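Local structure of ABC transporter, periplasmic substrate-binding protein (Thermotoga maritima, 2HPG) at residues H24-K29 with I258-K263; A31-E36 with E250-K255; M87-F92 with K303-E308; F92-G97 with A293-A298. The protein probably captures a small solute in the periplasm and delivers it to a membrane transporter of the tripartite ATP-independent (TRAP) family. All blocks are in the same frame, centred on the assembly; numbering follows the deposited sequence. Where two conformers were deposited one is given.

Interaction 1. Residues H24-K29 with I258-K263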
loop_
_atom_site.group_PDB
_atom_site.type_symbol
_atom_site.label_atom_id
_atom_site.label_comp_id
_atom_site.label_asym_id
_atom_site.label_seq_id
_atom_site.Cartn_x
_atom_site.Cartn_y
_atom_site.Cartn_z
ATOM N N HIS A 24 -3.497 -0.795 12.562
ATOM C CA HIS A 24 -4.429 -0.243 13.528
ATOM C C HIS A 24 -3.691 0.188 14.778
ATOM O O HIS A 24 -3.892 1.297 15.280
ATOM C CB HIS A 24 -5.495 -1.285 13.883
ATOM C CG HIS A 24 -6.619 -0.754 14.712
ATOM N ND1 HIS A 24 -7.356 -1.557 15.542
ATOM C CD2 HIS A 24 -7.142 0.489 14.835
ATOM C CE1 HIS A 24 -8.273 -0.837 16.159
ATOM N NE2 HIS A 24 -8.163 0.411 15.750
ATOM N N GLN A 25 -2.816 -0.681 15.265
ATOM C CA GLN A 25 -2.018 -0.378 16.445
ATOM C C GLN A 25 -1.242 0.921 16.273
ATOM O O GLN A 25 -1.139 1.738 17.200
ATOM C CB GLN A 25 -1.026 -1.504 16.699
ATOM C CG GLN A 25 -1.615 -2.704 17.342
ATOM C CD GLN A 25 -0.597 -3.802 17.558
ATOM O OE1 GLN A 25 0.209 -3.740 18.498
ATOM N NE2 GLN A 25 -0.636 -4.833 16.706
ATOM N N ALA A 26 -0.685 1.081 15.076
ATOM C CA ALA A 26 0.190 2.194 14.761
ATOM C C ALA A 26 -0.609 3.480 14.609
ATOM O O ALA A 26 -0.142 4.547 14.997
ATOM C CB ALA A 26 0.986 1.901 13.490
ATOM N N PHE A 27 -1.800 3.391 14.008
ATOM C CA PHE A 27 -2.678 4.562 13.914
ATOM C C PHE A 27 -3.147 5.020 15.290
ATOM O O PHE A 27 -3.288 6.208 15.500
ATOM C CB PHE A 27 -3.883 4.311 12.991
ATOM C CG PHE A 27 -3.540 4.293 11.521
ATOM C CD1 PHE A 27 -3.325 5.465 10.821
ATOM C CD2 PHE A 27 -3.436 3.106 10.841
ATOM C CE1 PHE A 27 -3.023 5.442 9.466
ATOM C CE2 PHE A 27 -3.138 3.077 9.492
ATOM C CZ PHE A 27 -2.922 4.261 8.807
ATOM N N LEU A 28 -3.387 4.084 16.217
ATOM C CA LEU A 28 -3.764 4.420 17.586
ATOM C C LEU A 28 -2.628 5.123 18.347
ATOM O O LEU A 28 -2.874 6.016 19.152
ATOM C CB LEU A 28 -4.215 3.170 18.347
ATOM C CG LEU A 28 -5.521 2.535 17.831
ATOM C CD1 LEU A 28 -5.701 1.139 18.394
ATOM C CD2 LEU A 28 -6.738 3.426 18.172
ATOM N N LYS A 29 -1.394 4.699 18.090
ATOM C CA LYS A 29 -0.190 5.366 18.612
ATOM C C LYS A 29 -0.069 6.768 18.076
ATOM O O LYS A 29 0.252 7.695 18.815
ATOM C CB LYS A 29 1.077 4.597 18.221
ATOM C CG LYS A 29 1.384 3.374 19.069
ATOM C CD LYS A 29 2.811 2.824 18.762
ATOM C CE LYS A 29 3.927 3.808 19.208
ATOM N NZ LYS A 29 5.344 3.329 18.974
ATOM N N ILE A 258 7.024 5.152 9.571
ATOM C CA ILE A 258 8.373 4.584 9.501
ATOM C C ILE A 258 8.479 3.401 10.480
ATOM O O ILE A 258 9.005 2.338 10.176
ATOM C CB ILE A 258 9.461 5.621 9.924
ATOM C CG1 ILE A 258 9.601 6.784 8.914
ATOM C CG2 ILE A 258 10.811 4.910 10.110
ATOM C CD1 ILE A 258 10.255 8.098 9.501
ATOM N N GLU A 259 8.020 3.633 11.694
ATOM C CA GLU A 259 8.138 2.615 12.749
ATOM C C GLU A 259 7.419 1.304 12.403
ATOM O O GLU A 259 8.005 0.218 12.529
ATOM C CB GLU A 259 7.596 3.174 14.062
ATOM C CG GLU A 259 7.732 2.270 15.266
ATOM C CD GLU A 259 7.007 2.811 16.505
ATOM O OE1 GLU A 259 6.386 3.897 16.431
ATOM O OE2 GLU A 259 7.054 2.143 17.566
ATOM N N VAL A 260 6.152 1.379 12.004
ATOM C CA VAL A 260 5.423 0.135 11.700
ATOM C C VAL A 260 5.907 -0.497 10.384
ATOM O O VAL A 260 5.956 -1.703 10.265
ATOM C CB VAL A 260 3.888 0.326 11.736
ATOM C CG1 VAL A 260 3.390 1.181 10.569
ATOM C CG2 VAL A 260 3.185 -1.055 11.803
ATOM N N SER A 261 6.309 0.308 9.411
ATOM C CA SER A 261 6.853 -0.212 8.153
ATOM C C SER A 261 8.065 -1.116 8.345
ATOM O O SER A 261 8.178 -2.175 7.724
ATOM C CB SER A 261 7.250 0.947 7.252
ATOM O OG SER A 261 6.138 1.748 6.941
ATOM N N LEU A 262 8.968 -0.707 9.220
ATOM C CA LEU A 262 10.172 -1.483 9.497
ATOM C C LEU A 262 9.871 -2.705 10.324
ATOM O O LEU A 262 10.501 -3.725 10.130
ATOM C CB LEU A 262 11.201 -0.641 10.227
ATOM C CG LEU A 262 11.899 0.384 9.334
ATOM C CD1 LEU A 262 12.576 1.395 10.215
ATOM C CD2 LEU A 262 12.899 -0.272 8.429
ATOM N N LYS A 263 8.942 -2.600 11.274
ATOM C CA LYS A 263 8.525 -3.769 12.055
ATOM C C LYS A 263 7.883 -4.820 11.148
ATOM O O LYS A 263 8.174 -6.014 11.238
ATOM C CB LYS A 263 7.549 -3.365 13.160
ATOM C CG LYS A 263 7.421 -4.388 14.292
ATOM C CD LYS A 263 6.275 -4.076 15.252
ATOM C CE LYS A 263 6.369 -4.977 16.509
ATOM N NZ LYS A 263 5.133 -4.983 17.350
#

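Interaction 2. Residues A31-E36 with E250-K255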
loop_
_atom_site.group_PDB
_atom_site.type_symbol
_atom_site.label_atom_id
_atom_site.label_comp_id
_atom_site.label_asym_id
_atom_site.label_seq_id
_atom_site.Cartn_x
_atom_site.Cartn_y
_atom_site.Cartn_z
ATOM N N ALA A 31 -2.540 8.669 16.831
ATOM C CA ALA A 31 -3.660 9.439 17.380
ATOM C C ALA A 31 -3.374 9.878 18.809
ATOM O O ALA A 31 -3.591 11.028 19.165
ATOM C CB ALA A 31 -4.931 8.616 17.344
ATOM N N LYS A 32 -2.901 8.948 19.630
ATOM C CA LYS A 32 -2.569 9.254 21.025
ATOM C C LYS A 32 -1.476 10.337 21.141
ATOM O O LYS A 32 -1.598 11.241 21.973
ATOM C CB LYS A 32 -2.201 7.963 21.750
ATOM C CG LYS A 32 -2.023 8.095 23.239
ATOM C CD LYS A 32 -2.121 6.726 23.929
ATOM C CE LYS A 32 -3.591 6.323 24.203
ATOM N NZ LYS A 32 -3.751 4.960 24.854
ATOM N N ALA A 33 -0.455 10.279 20.273
ATOM C CA ALA A 33 0.637 11.264 20.247
ATOM C C ALA A 33 0.187 12.662 19.793
ATOM O O ALA A 33 0.583 13.660 20.402
ATOM C CB ALA A 33 1.795 10.769 19.350
ATOM N N VAL A 34 -0.623 12.740 18.728
ATOM C CA VAL A 34 -1.231 14.019 18.307
ATOM C C VAL A 34 -2.109 14.627 19.399
ATOM O O VAL A 34 -2.065 15.820 19.629
ATOM C CB VAL A 34 -2.050 13.852 17.020
ATOM C CG1 VAL A 34 -2.908 15.096 16.752
ATOM C CG2 VAL A 34 -1.115 13.585 15.875
ATOM N N GLU A 35 -2.886 13.790 20.075
ATOM C CA GLU A 35 -3.719 14.236 21.179
ATOM C C GLU A 35 -2.860 14.805 22.308
ATOM O O GLU A 35 -3.145 15.882 22.819
ATOM C CB GLU A 35 -4.618 13.091 21.662
ATOM C CG GLU A 35 -5.826 12.887 20.741
ATOM C CD GLU A 35 -6.465 11.516 20.827
ATOM O OE1 GLU A 35 -6.225 10.796 21.810
ATOM O OE2 GLU A 35 -7.220 11.163 19.896
ATOM N N GLU A 36 -1.799 14.085 22.678
ATOM C CA GLU A 36 -0.872 14.532 23.719
ATOM C C GLU A 36 -0.200 15.860 23.364
ATOM O O GLU A 36 -0.238 16.808 24.142
ATOM C CB GLU A 36 0.186 13.459 23.975
ATOM C CG GLU A 36 -0.361 12.243 24.726
ATOM C CD GLU A 36 0.633 11.105 24.808
ATOM O OE1 GLU A 36 1.779 11.284 24.344
ATOM O OE2 GLU A 36 0.268 10.040 25.356
ATOM N N GLU A 250 1.329 15.778 10.783
ATOM C CA GLU A 250 2.165 15.191 9.731
ATOM C C GLU A 250 3.421 14.514 10.245
ATOM O O GLU A 250 3.791 13.457 9.752
ATOM C CB GLU A 250 2.623 16.257 8.752
ATOM C CG GLU A 250 1.557 16.844 7.908
ATOM C CD GLU A 250 2.083 17.971 7.032
ATOM O OE1 GLU A 250 2.634 18.953 7.580
ATOM O OE2 GLU A 250 1.943 17.880 5.789
ATOM N N GLU A 251 4.107 15.162 11.188
ATOM C CA GLU A 251 5.364 14.638 11.757
ATOM C C GLU A 251 5.138 13.388 12.578
ATOM O O GLU A 251 5.917 12.448 12.514
ATOM C CB GLU A 251 6.042 15.682 12.664
ATOM C CG GLU A 251 6.675 16.837 11.904
ATOM C CD GLU A 251 7.335 17.857 12.817
ATOM O OE1 GLU A 251 7.243 17.722 14.061
ATOM O OE2 GLU A 251 7.946 18.799 12.276
ATOM N N GLU A 252 4.085 13.390 13.379
ATOM C CA GLU A 252 3.779 12.231 14.182
ATOM C C GLU A 252 3.370 11.017 13.362
ATOM O O GLU A 252 3.589 9.873 13.785
ATOM C CB GLU A 252 2.685 12.559 15.179
ATOM C CG GLU A 252 3.175 13.428 16.289
ATOM C CD GLU A 252 4.343 12.815 17.008
ATOM O OE1 GLU A 252 4.311 11.585 17.260
ATOM O OE2 GLU A 252 5.301 13.569 17.305
HETATM N N MSE A 253 2.809 11.230 12.190
HETATM C CA MSE A 253 2.405 10.079 11.428
HETATM C C MSE A 253 3.461 9.575 10.465
HETATM O O MSE A 253 3.478 8.390 10.148
HETATM C CB MSE A 253 1.110 10.329 10.706
HETATM C CG MSE A 253 0.174 9.184 10.984
HETATM SE SE MSE A 253 -0.806 8.895 9.496
HETATM C CE MSE A 253 -2.596 8.734 10.143
ATOM N N ASP A 254 4.338 10.460 10.002
ATOM C CA ASP A 254 5.545 10.008 9.292
ATOM C C ASP A 254 6.367 9.121 10.220
ATOM O O ASP A 254 6.889 8.072 9.806
ATOM C CB ASP A 254 6.395 11.194 8.851
ATOM C CG ASP A 254 5.982 11.765 7.513
ATOM O OD1 ASP A 254 5.320 11.093 6.678
ATOM O OD2 ASP A 254 6.380 12.917 7.272
ATOM N N LYS A 255 6.454 9.544 11.476
ATOM C CA LYS A 255 7.152 8.819 12.537
ATOM C C LYS A 255 6.533 7.468 12.891
ATOM O O LYS A 255 7.238 6.464 13.016
ATOM C CB LYS A 255 7.181 9.702 13.768
ATOM C CG LYS A 255 7.744 9.083 15.028
ATOM C CD LYS A 255 7.924 10.177 16.101
ATOM C CE LYS A 255 8.561 9.612 17.362
ATOM N NZ LYS A 255 7.885 8.343 17.788
#

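Interaction 3. Residues M87-F92 with K303-E308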
loop_
_atom_site.group_PDB
_atom_site.type_symbol
_atom_site.label_atom_id
_atom_site.label_comp_id
_atom_site.label_asym_id
_atom_site.label_seq_id
_atom_site.Cartn_x
_atom_site.Cartn_y
_atom_site.Cartn_z
HETATM N N MSE A 87 3.679 4.746 -8.326
HETATM C CA MSE A 87 4.147 4.128 -7.076
HETATM C C MSE A 87 3.380 2.856 -6.650
HETATM O O MSE A 87 3.716 2.261 -5.622
HETATM C CB MSE A 87 4.155 5.153 -5.951
HETATM C CG MSE A 87 4.896 6.427 -6.339
HETATM SE SE MSE A 87 5.291 7.625 -4.903
HETATM C CE MSE A 87 5.613 6.360 -3.463
ATOM N N ASN A 88 2.391 2.440 -7.435
ATOM C CA ASN A 88 1.658 1.177 -7.192
ATOM C C ASN A 88 1.916 0.146 -8.290
ATOM O O ASN A 88 1.267 -0.914 -8.348
ATOM C CB ASN A 88 0.144 1.436 -7.061
ATOM C CG ASN A 88 -0.492 0.654 -5.905
ATOM O OD1 ASN A 88 -0.462 -0.571 -5.883
ATOM N ND2 ASN A 88 -1.016 1.365 -4.935
ATOM N N LEU A 89 2.871 0.447 -9.160
ATOM C CA LEU A 89 3.195 -0.451 -10.242
ATOM C C LEU A 89 4.260 -1.479 -9.827
ATOM O O LEU A 89 5.071 -1.247 -8.907
ATOM C CB LEU A 89 3.600 0.344 -11.501
ATOM C CG LEU A 89 2.431 0.932 -12.287
ATOM C CD1 LEU A 89 2.951 1.643 -13.517
ATOM C CD2 LEU A 89 1.454 -0.130 -12.702
ATOM N N ALA A 90 4.213 -2.630 -10.493
ATOM C CA ALA A 90 5.099 -3.751 -10.185
ATOM C C ALA A 90 6.542 -3.305 -10.191
ATOM O O ALA A 90 6.956 -2.588 -11.081
ATOM C CB ALA A 90 4.892 -4.904 -11.178
ATOM N N TYR A 91 7.280 -3.719 -9.164
ATOM C CA TYR A 91 8.726 -3.450 -8.996
ATOM C C TYR A 91 9.163 -1.999 -8.871
ATOM O O TYR A 91 10.362 -1.754 -8.834
ATOM C CB TYR A 91 9.578 -4.171 -10.064
ATOM C CG TYR A 91 9.468 -5.656 -9.923
ATOM C CD1 TYR A 91 8.666 -6.391 -10.775
ATOM C CD2 TYR A 91 10.112 -6.323 -8.884
ATOM C CE1 TYR A 91 8.525 -7.756 -10.610
ATOM C CE2 TYR A 91 9.981 -7.703 -8.728
ATOM C CZ TYR A 91 9.201 -8.404 -9.596
ATOM O OH TYR A 91 9.048 -9.771 -9.429
ATOM N N PHE A 92 8.223 -1.056 -8.745
ATOM C CA PHE A 92 8.570 0.354 -8.528
ATOM C C PHE A 92 9.720 0.564 -7.527
ATOM O O PHE A 92 10.693 1.261 -7.830
ATOM C CB PHE A 92 7.333 1.204 -8.111
ATOM C CG PHE A 92 7.695 2.611 -7.677
ATOM C CD1 PHE A 92 7.910 3.606 -8.628
ATOM C CD2 PHE A 92 7.880 2.915 -6.339
ATOM C CE1 PHE A 92 8.292 4.895 -8.240
ATOM C CE2 PHE A 92 8.279 4.184 -5.936
ATOM C CZ PHE A 92 8.466 5.190 -6.891
ATOM N N LYS A 303 4.265 1.309 -19.581
ATOM C CA LYS A 303 3.939 1.812 -20.910
ATOM C C LYS A 303 2.439 1.797 -21.206
ATOM O O LYS A 303 1.907 2.764 -21.740
ATOM C CB LYS A 303 4.703 0.999 -21.959
ATOM C CG LYS A 303 6.222 1.277 -21.955
ATOM C CD LYS A 303 7.048 0.278 -22.805
ATOM C CE LYS A 303 6.289 -0.260 -24.026
ATOM N NZ LYS A 303 5.692 0.801 -24.897
ATOM N N ASN A 304 1.748 0.711 -20.865
ATOM C CA ASN A 304 0.312 0.629 -21.114
ATOM C C ASN A 304 -0.509 1.716 -20.395
ATOM O O ASN A 304 -1.559 2.149 -20.891
ATOM C CB ASN A 304 -0.224 -0.759 -20.754
ATOM C CG ASN A 304 0.251 -1.834 -21.711
ATOM O OD1 ASN A 304 1.061 -1.566 -22.606
ATOM N ND2 ASN A 304 -0.246 -3.070 -21.524
ATOM N N LEU A 305 -0.026 2.151 -19.238
ATOM C CA LEU A 305 -0.723 3.144 -18.442
ATOM C C LEU A 305 -0.200 4.554 -18.657
ATOM O O LEU A 305 -0.847 5.489 -18.235
ATOM C CB LEU A 305 -0.667 2.788 -16.944
ATOM C CG LEU A 305 -1.519 1.581 -16.535
ATOM C CD1 LEU A 305 -1.359 1.255 -15.057
ATOM C CD2 LEU A 305 -2.987 1.823 -16.869
ATOM N N GLY A 306 0.961 4.705 -19.286
ATOM C CA GLY A 306 1.552 6.017 -19.534
ATOM C C GLY A 306 2.309 6.593 -18.355
ATOM O O GLY A 306 2.274 7.813 -18.128
ATOM N N LEU A 307 3.019 5.733 -17.624
ATOM C CA LEU A 307 3.703 6.115 -16.381
ATOM C C LEU A 307 5.216 5.922 -16.399
ATOM O O LEU A 307 5.879 6.123 -15.381
ATOM C CB LEU A 307 3.106 5.341 -15.197
ATOM C CG LEU A 307 1.608 5.570 -14.996
ATOM C CD1 LEU A 307 1.016 4.605 -13.981
ATOM C CD2 LEU A 307 1.367 7.013 -14.593
ATOM N N GLU A 308 5.776 5.566 -17.548
ATOM C CA GLU A 308 7.231 5.364 -17.653
ATOM C C GLU A 308 7.992 6.696 -17.495
ATOM O O GLU A 308 8.994 6.770 -16.776
ATOM C CB GLU A 308 7.562 4.642 -18.969
ATOM C CG GLU A 308 9.019 4.167 -19.120
ATOM C CD GLU A 308 9.495 3.151 -18.063
ATOM O OE1 GLU A 308 8.699 2.298 -17.593
ATOM O OE2 GLU A 308 10.703 3.199 -17.728
#

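Interaction 4. Residues F92-G97 with A293-A298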
loop_
_atom_site.group_PDB
_atom_site.type_symbol
_atom_site.label_atom_id
_atom_site.label_comp_id
_atom_site.label_asym_id
_atom_site.label_seq_id
_atom_site.Cartn_x
_atom_site.Cartn_y
_atom_site.Cartn_z
ATOM N N PHE A 92 8.223 -1.056 -8.745
ATOM C CA PHE A 92 8.570 0.354 -8.528
ATOM C C PHE A 92 9.720 0.564 -7.527
ATOM O O PHE A 92 10.693 1.261 -7.830
ATOM C CB PHE A 92 7.333 1.204 -8.111
ATOM C CG PHE A 92 7.695 2.611 -7.677
ATOM C CD1 PHE A 92 7.910 3.606 -8.628
ATOM C CD2 PHE A 92 7.880 2.915 -6.339
ATOM C CE1 PHE A 92 8.292 4.895 -8.240
ATOM C CE2 PHE A 92 8.279 4.184 -5.936
ATOM C CZ PHE A 92 8.466 5.190 -6.891
ATOM N N ILE A 93 9.631 0.019 -6.319
ATOM C CA ILE A 93 10.663 0.335 -5.319
ATOM C C ILE A 93 12.018 -0.260 -5.754
ATOM O O ILE A 93 13.084 0.249 -5.370
ATOM C CB ILE A 93 10.285 -0.105 -3.870
ATOM C CG1 ILE A 93 10.917 0.832 -2.839
ATOM C CG2 ILE A 93 10.720 -1.523 -3.587
ATOM C CD1 ILE A 93 10.203 2.182 -2.712
ATOM N N ASP A 94 11.978 -1.314 -6.567
ATOM C CA ASP A 94 13.222 -1.939 -7.055
ATOM C C ASP A 94 13.853 -1.111 -8.155
ATOM O O ASP A 94 15.062 -0.929 -8.175
ATOM C CB ASP A 94 12.990 -3.362 -7.550
ATOM C CG ASP A 94 12.968 -4.365 -6.423
ATOM O OD1 ASP A 94 14.009 -5.009 -6.181
ATOM O OD2 ASP A 94 11.928 -4.476 -5.755
ATOM N N PHE A 95 13.034 -0.621 -9.070
ATOM C CA PHE A 95 13.479 0.345 -10.068
ATOM C C PHE A 95 14.024 1.614 -9.433
ATOM O O PHE A 95 14.898 2.253 -10.008
ATOM C CB PHE A 95 12.355 0.687 -11.032
ATOM C CG PHE A 95 11.868 -0.482 -11.849
ATOM C CD1 PHE A 95 12.752 -1.397 -12.385
ATOM C CD2 PHE A 95 10.527 -0.613 -12.153
ATOM C CE1 PHE A 95 12.297 -2.451 -13.168
ATOM C CE2 PHE A 95 10.065 -1.657 -12.915
ATOM C CZ PHE A 95 10.950 -2.580 -13.424
HETATM N N MSE A 96 13.530 1.986 -8.254
HETATM C CA MSE A 96 14.081 3.162 -7.573
HETATM C C MSE A 96 15.379 2.833 -6.825
HETATM O O MSE A 96 16.019 3.736 -6.265
HETATM C CB MSE A 96 13.048 3.783 -6.627
HETATM C CG MSE A 96 11.751 4.226 -7.303
HETATM SE SE MSE A 96 11.980 5.567 -8.723
HETATM C CE MSE A 96 12.928 6.941 -7.684
ATOM N N GLY A 97 15.760 1.555 -6.814
ATOM C CA GLY A 97 17.045 1.112 -6.265
ATOM C C GLY A 97 17.031 0.543 -4.856
ATOM O O GLY A 97 18.089 0.234 -4.301
ATOM N N ALA A 293 13.652 -11.343 -15.175
ATOM C CA ALA A 293 12.668 -11.622 -16.215
ATOM C C ALA A 293 11.317 -10.955 -15.885
ATOM O O ALA A 293 10.610 -10.469 -16.784
ATOM C CB ALA A 293 12.481 -13.116 -16.388
ATOM N N PHE A 294 10.971 -10.932 -14.598
ATOM C CA PHE A 294 9.710 -10.324 -14.141
ATOM C C PHE A 294 9.799 -8.802 -14.222
ATOM O O PHE A 294 8.867 -8.145 -14.688
ATOM C CB PHE A 294 9.364 -10.779 -12.719
ATOM C CG PHE A 294 8.767 -12.152 -12.655
ATOM C CD1 PHE A 294 7.447 -12.361 -12.979
ATOM C CD2 PHE A 294 9.531 -13.241 -12.257
ATOM C CE1 PHE A 294 6.892 -13.632 -12.928
ATOM C CE2 PHE A 294 8.978 -14.513 -12.183
ATOM C CZ PHE A 294 7.660 -14.709 -12.522
HETATM N N MSE A 295 10.924 -8.252 -13.788
HETATM C CA MSE A 295 11.150 -6.820 -13.888
HETATM C C MSE A 295 11.041 -6.350 -15.331
HETATM O O MSE A 295 10.476 -5.288 -15.601
HETATM C CB MSE A 295 12.497 -6.452 -13.294
HETATM C CG MSE A 295 12.517 -6.597 -11.796
HETATM SE SE MSE A 295 14.206 -6.340 -10.927
HETATM C CE MSE A 295 13.873 -7.414 -9.327
ATOM N N GLU A 296 11.558 -7.156 -16.261
ATOM C CA GLU A 296 11.514 -6.818 -17.682
ATOM C C GLU A 296 10.070 -6.866 -18.213
ATOM O O GLU A 296 9.658 -5.997 -18.966
ATOM C CB GLU A 296 12.486 -7.719 -18.485
ATOM C CG GLU A 296 13.972 -7.403 -18.188
ATOM C CD GLU A 296 14.978 -8.400 -18.797
ATOM O OE1 GLU A 296 14.553 -9.329 -19.524
ATOM O OE2 GLU A 296 16.211 -8.261 -18.543
ATOM N N LYS A 297 9.297 -7.865 -17.803
ATOM C CA LYS A 297 7.883 -7.920 -18.153
ATOM C C LYS A 297 7.101 -6.748 -17.546
ATOM O O LYS A 297 6.205 -6.224 -18.184
ATOM C CB LYS A 297 7.248 -9.231 -17.688
ATOM C CG LYS A 297 7.668 -10.450 -18.451
ATOM C CD LYS A 297 7.045 -10.492 -19.822
ATOM C CE LYS A 297 7.352 -11.811 -20.505
ATOM N NZ LYS A 297 7.342 -11.698 -21.999
ATOM N N ALA A 298 7.451 -6.344 -16.326
ATOM C CA ALA A 298 6.745 -5.265 -15.625
ATOM C C ALA A 298 6.731 -3.930 -16.388
ATOM O O ALA A 298 5.740 -3.195 -16.333
ATOM C CB ALA A 298 7.328 -5.064 -14.221
#

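Interaction 1. Residues H24-K29 with I258-K263
Lys-29 reaches across from helix 22-37 to meet the carboxylate of Glu-259 on helix 243-278, and one turn before the lysine Ala-26 lies against Val-260, the residue after Glu-259. The two helices run roughly antiparallel here, with Ala-26 and Val-260 the pair whose CA atoms come nearest.

The ammonium of Lys-29 serves both carboxylate oxygens. NZ forms a short salt bridge to Glu-259 OE2 at 2.5 Å, and within the same ion pair it gives a weak hydrogen bond to Glu-259 OE1 at 2.8 Å. The side chains stand nearly perpendicular: the lysine bends at chi3 (67°), while the glutamate, with CG anti to the backbone N (chi1 -176°), runs out extended to meet it.

Nearer the protein interior the contact turns apolar. Ala-26 CB sits 3.7 Å from Val-260 CB, and both valine methyls come up around the same alanine carbon. Trp-137 of strand 130-146 touches this pair too. The buried Ser-261 OG accepts from Val-138 N and lies in hydrogen-bonding range of Gly-257 O and Tyr-136 O, which must share its one proton.

Polar and greasy atoms are therefore sorted by depth. The methyl packing lets the helices come close on the buried side, while the ion pair lies on the exposed side, where the two charges probably balance each other and solvent is likely to moderate the bridge.

Interaction 2. Residues A31-E36 with E250-K255
Glu-252, on helix 243-278, lays its side chain along helix 22-37, touching first Val-34 and then Ala-33. Its CB is 4.0 Å from Val-34 CG2, the methyl that stands beside the valine's own backbone N. The two side chains point opposite ways as they pass, so this is a flank-on meeting.

From CB the chain passes to CG, which stands anti to the carbonyl carbon of its own residue (chi1 -73°). CG is about equally far from both partners, 4.3 Å from Val-34 CG2 and 4.3 Å from Ala-33 CB. At chi2 the chain bends sharply (-56°), and this turn folds the carboxylate back over the alanine methyl instead of letting it run straight out. CD then lies 4.0 Å from Ala-33 CB, and OE1 closes to 3.4 Å of the same carbon. The other oxygen, OE2, is turned away from the methyl. What joins the two segments is thus van der Waals packing: the aliphatic part of a glutamate against a valine methyl, with its acid end resting on an alanine.

Around it, Glu-252 also touches Trp-30 and Lys-37 of helix 22-37. Val-34 packs on its inner side against Val-42 and Ile-44 of strand 42-47. Helix 22-37 is the crossover of a beta-alpha-beta unit whose parallel strands, 9-14 and 42-47, pair directly; helix 243-278 lies alongside it and is tied by Asp-254 and Glu-250 to strand 130-146.

Interaction 3. Residues M87-F92 with K303-E308
Leu-89 spreads its two methyls between Leu-305 and Leu-307, and these apolar touches make up the whole contact. CD1 of Leu-89 meets CD1 of Leu-307 at 3.6 Å, with one side chain set roughly square to the other; Leu-307 CB lies just behind, 4.1 Å from the same methyl. The other branch, Leu-89 CD2, approaches Leu-305 CD1 at 3.9 Å. With CG anti to the carbonyl carbon (chi1 -78°), Leu-89 sends its fork toward both partners at once.

The backbone on each side is turned by a recognised motif. Helix 291-305 ends in a Schellman motif whose C' residue, Gly-306, has positive phi (82°), so Leu-305 and Leu-307 bracket the reversal and both offer a methyl to the same leucine. Opposite them, a type II beta turn runs from Leu-89 to Phe-92, closed by Phe-92 N to Leu-89 O at 3.2 Å, and leads into helix 92-95.

Polar groups next to the leucines find partners elsewhere. Ala-90 O is hydrogen-bonded by the hydroxyl of Tyr-302, Ala-90 N pairs with Ser-172 OG, and Gly-306 O is met by Lys-82 NZ.

Interaction 4. Residues F92-G97 with A293-A298
Phe-95 presents the edge of its ring, rather than a face, to helix 291-305. The carbonyl oxygen Met-295 O lies in the plane of that ring, 3.5 Å from Phe-95 CZ, so the C-H at CZ is turned toward it. Beside this, Phe-95 CE1 packs on Met-295 CB at 4.0 Å, and Ala-298 CB, one turn on, also stands at the ring's edge, 4.5 Å from Phe-95 CZ.

The CB of Phe-95 does not aim straight at the partner helix; with CG anti to the carbonyl carbon (chi1 -63°) the far end of the ring is nevertheless swung across. Met-295, modelled as selenomethionine, runs extended beyond CG, and it and the phenylalanine pass alongside one another heading contrary ways. This carries the methionine methyl beyond the ring to Asp-94, whose side chain lies close to perpendicular to it, with Met-295 CE 4.0 Å from Asp-94 OD1. That oxygen is committed to a salt bridge with Lys-99. The Phe-95 ring is also in a cation-pi contact with Lys-299, while a Schellman motif at Gly-97 finishes the short helix.

Replacing Phe-95 by an alanine would probably open a gap against Met-295 and Ala-298 and leave the Lys-299 ammonium without its aromatic partner.

Chemically, then, the join between the helices is mainly dispersion, to which the slightly positive ring edge facing a carbonyl oxygen is likely to add a modest electrostatic attraction.

How the interactions relate
Interactions 1 and 2 are two stations along one pair of helices, 22-37 and 243-278, and they touch through Phe-27 and Met-253. Interactions 3 and 4 share helix 291-305 and Phe-92, meeting where Tyr-91 packs on Phe-294 and Met-295; interaction 3 lies across the chain's centre from 1 and 2, its centre about 27 Å from that of interaction 1. Interaction 3 is the buried one and wholly aliphatic. The other three are partly buried: interaction 1 adds a salt bridge on its solvent side, interaction 2 leans a bent glutamate on small apolar residues, and interaction 4 relies on an aromatic edge.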